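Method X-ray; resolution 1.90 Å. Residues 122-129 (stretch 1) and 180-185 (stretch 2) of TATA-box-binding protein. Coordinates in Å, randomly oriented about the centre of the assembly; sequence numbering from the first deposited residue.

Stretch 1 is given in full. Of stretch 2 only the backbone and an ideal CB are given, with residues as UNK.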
# COMPACT_ATOMS: atom_id res chain seq x y z
N ASP B 122 21.09 -19.16 9.76
CA ASP B 122 19.71 -19.46 10.17
C ASP B 122 19.40 -18.92 11.56
O ASP B 122 18.34 -18.34 11.78
CB ASP B 122 19.44 -20.98 10.10
CG ASP B 122 19.38 -21.48 8.66
OD1 ASP B 122 20.24 -22.30 8.30
OD2 ASP B 122 18.49 -21.04 7.89
N ASP B 123 20.34 -19.08 12.49
CA ASP B 123 20.25 -18.47 13.82
C ASP B 123 20.08 -16.96 13.76
O ASP B 123 19.21 -16.40 14.42
CB ASP B 123 21.48 -18.80 14.68
CG ASP B 123 21.43 -20.19 15.27
OD1 ASP B 123 20.38 -20.86 15.17
OD2 ASP B 123 22.47 -20.62 15.84
N ILE B 124 20.92 -16.31 12.96
CA ILE B 124 20.91 -14.86 12.83
C ILE B 124 19.57 -14.41 12.21
O ILE B 124 18.96 -13.44 12.68
CB ILE B 124 22.15 -14.33 12.02
CG1 ILE B 124 23.46 -14.54 12.80
CG2 ILE B 124 22.02 -12.83 11.67
CD1 ILE B 124 24.71 -14.38 11.93
N ALA B 125 19.11 -15.12 11.19
CA ALA B 125 17.88 -14.75 10.48
C ALA B 125 16.66 -14.75 11.40
O ALA B 125 15.69 -14.01 11.18
CB ALA B 125 17.65 -15.70 9.32
N LEU B 126 16.72 -15.60 12.42
CA LEU B 126 15.63 -15.70 13.40
C LEU B 126 15.78 -14.68 14.52
O LEU B 126 14.80 -14.05 14.93
CB LEU B 126 15.56 -17.13 13.96
CG LEU B 126 14.45 -17.51 14.95
CD1 LEU B 126 13.03 -17.19 14.44
CD2 LEU B 126 14.59 -18.98 15.31
N MET B 127 17.01 -14.49 15.00
CA MET B 127 17.29 -13.76 16.25
C MET B 127 17.57 -12.26 16.08
O MET B 127 17.45 -11.50 17.05
CB MET B 127 18.47 -14.41 16.98
CG MET B 127 18.14 -15.76 17.58
SD MET B 127 19.58 -16.78 17.96
CE MET B 127 18.75 -18.18 18.70
N VAL B 128 17.93 -11.85 14.88
CA VAL B 128 18.30 -10.47 14.61
C VAL B 128 17.27 -9.84 13.66
O VAL B 128 16.98 -10.37 12.59
CB VAL B 128 19.74 -10.36 14.03
CG1 VAL B 128 20.14 -8.90 13.86
CG2 VAL B 128 20.74 -11.07 14.93
N GLU B 129 16.71 -8.71 14.08
CA GLU B 129 15.64 -8.09 13.31
C GLU B 129 16.21 -7.33 12.12
O GLU B 129 17.39 -6.92 12.13
CB GLU B 129 14.75 -7.22 14.21
CG GLU B 129 13.71 -8.05 15.00
CD GLU B 129 13.12 -7.33 16.21
OE1 GLU B 129 13.48 -6.16 16.45
OE2 GLU B 129 12.28 -7.94 16.91
N UNK B 180 29.04 -6.80 17.38
CA UNK B 180 28.25 -6.79 18.62
C UNK B 180 26.96 -7.61 18.49
O UNK B 180 26.52 -8.27 19.43
CB UNK B 180 27.91 -5.35 19.01
N UNK B 181 26.38 -7.57 17.30
CA UNK B 181 25.14 -8.28 17.02
C UNK B 181 25.39 -9.78 16.95
O UNK B 181 24.73 -10.56 17.63
CB UNK B 181 24.52 -7.78 15.71
N UNK B 182 26.38 -10.19 16.15
CA UNK B 182 26.76 -11.60 16.06
C UNK B 182 27.10 -12.20 17.43
O UNK B 182 26.67 -13.32 17.75
CB UNK B 182 27.95 -11.76 15.12
N UNK B 183 27.84 -11.44 18.25
CA UNK B 183 28.19 -11.82 19.62
C UNK B 183 27.00 -12.30 20.43
O UNK B 183 27.09 -13.26 21.18
CB UNK B 183 28.84 -10.64 20.34
N UNK B 184 25.87 -11.60 20.28
CA UNK B 184 24.67 -11.93 21.04
C UNK B 184 23.98 -13.20 20.55
O UNK B 184 23.02 -13.67 21.16
CB UNK B 184 23.69 -10.76 20.98
N UNK B 185 24.49 -13.76 19.45
CA UNK B 185 23.97 -15.00 18.86
C UNK B 185 25.02 -16.10 18.98
O UNK B 185 24.69 -17.28 19.00
CB UNK B 185 23.58 -14.79 17.40

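Stretch 1 ends a helix at Met127, and Val128 is the first residue to leave helical angles. Toward stretch 2 it offers mostly apolar atoms: Ile124, Met127 and Val128, with the CB of Asp123 beside them.

Position 180 has helical backbone angles, phi -63° and psi -36°. No atom of stretch 1 lies within 5.5 Å of its ideal CB. Stretch 1 therefore sets no demand here, and almost any residue that tolerates a helix would do. The deposited residue is Asp180. Its OD1 is hydrogen-bonded elsewhere in the structure.

Position 181 is also helical, and its CA-to-CB bond points toward stretch 1. The ideal CB is 4.9 Å from CG1 of Val128. That gap leaves room for a short group but offers no polar partner. A small or beta-branched side chain would suit: Ala, Val, Thr, perhaps Ile. The deposited residue is Thr181, chi1 in the m rotamer. Its methyl meets the valine, with Thr181 CG2 3.5 Å from Val128 CG1, the shortest contact between the two stretches. The hydroxyl OG1 makes no hydrogen bond to stretch 1; it is hydrogen-bonded elsewhere in the structure.

At position 182 the CA-to-CB bond runs sideways to stretch 1. The ideal CB is 5.3 Å from CD1 of Ile124, too far for a short side chain to make close contact. The neighbour is a methyl group, so a longer apolar residue such as Ile, Leu or Met would fit best. The deposited residue is Ile182, with chi1 -89° and chi2 86°. The end of its side chain comes nearer than the CB direction suggests, and Ile182 CG1 lies 3.9 Å from Ile124 CD1. This is a contact between two apolar side chains.

Position 183 has nothing of stretch 1 within 5.5 Å of its ideal CB. A polar or charged residue is as acceptable here as any other. The deposited residue is Lys183. Its side chain stays out of reach of stretch 1.

Position 184 points sideways, and its ideal CB again has no atom of stretch 1 within 5.5 Å. Stretch 1 does not select a residue. The deposited residue is Glu184, whose side chain makes no contact with stretch 1.

Position 185 points toward stretch 1, into a group of side chains. Its ideal CB is 4.5 Å from SD of Met127, 4.6 Å from CG1 of Ile124 and 5.3 Å from CB of Asp123. Phi is -114°, which suits a beta-branched residue well. Val fits these conditions; Ile, Leu or Met are also plausible. The deposited residue is Val185, chi1 in the t rotamer. It has the largest area covered by the other stretch, 93 Å². Val185 CG1 is 3.8 Å from both Met127 SD and Asp123 CB, and 4.2 Å from Ile124 CG1. Its other methyl, Val185 CG2, lies 3.9 Å from Val128 CG2. No hydrogen bond links the two stretches, so their contact rests on packing.

Stretch 2 180-185: DTIKEV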
# COMPACT_ATOMS: atom_id res chain seq x y z
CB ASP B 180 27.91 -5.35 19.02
CG ASP B 180 29.09 -4.62 19.66
OD1 ASP B 180 28.99 -3.37 19.79
OD2 ASP B 180 30.09 -5.26 20.05
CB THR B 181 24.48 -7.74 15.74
OG1 THR B 181 24.15 -6.36 15.93
CG2 THR B 181 23.22 -8.49 15.41
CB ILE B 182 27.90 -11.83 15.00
CG1 ILE B 182 27.30 -12.08 13.62
CG2 ILE B 182 28.80 -13.01 15.38
CD1 ILE B 182 26.99 -10.87 12.83
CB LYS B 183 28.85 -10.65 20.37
CG LYS B 183 30.34 -10.48 20.15
CD LYS B 183 30.95 -9.62 21.27
CE LYS B 183 32.43 -9.33 21.04
NZ LYS B 183 32.67 -8.64 19.72
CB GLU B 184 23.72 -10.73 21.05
CG GLU B 184 24.23 -9.56 21.88
CD GLU B 184 23.73 -8.22 21.39
OE1 GLU B 184 24.14 -7.20 21.97
OE2 GLU B 184 22.94 -8.19 20.42
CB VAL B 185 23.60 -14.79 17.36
CG1 VAL B 185 23.13 -16.10 16.73
CG2 VAL B 185 22.55 -13.71 17.21
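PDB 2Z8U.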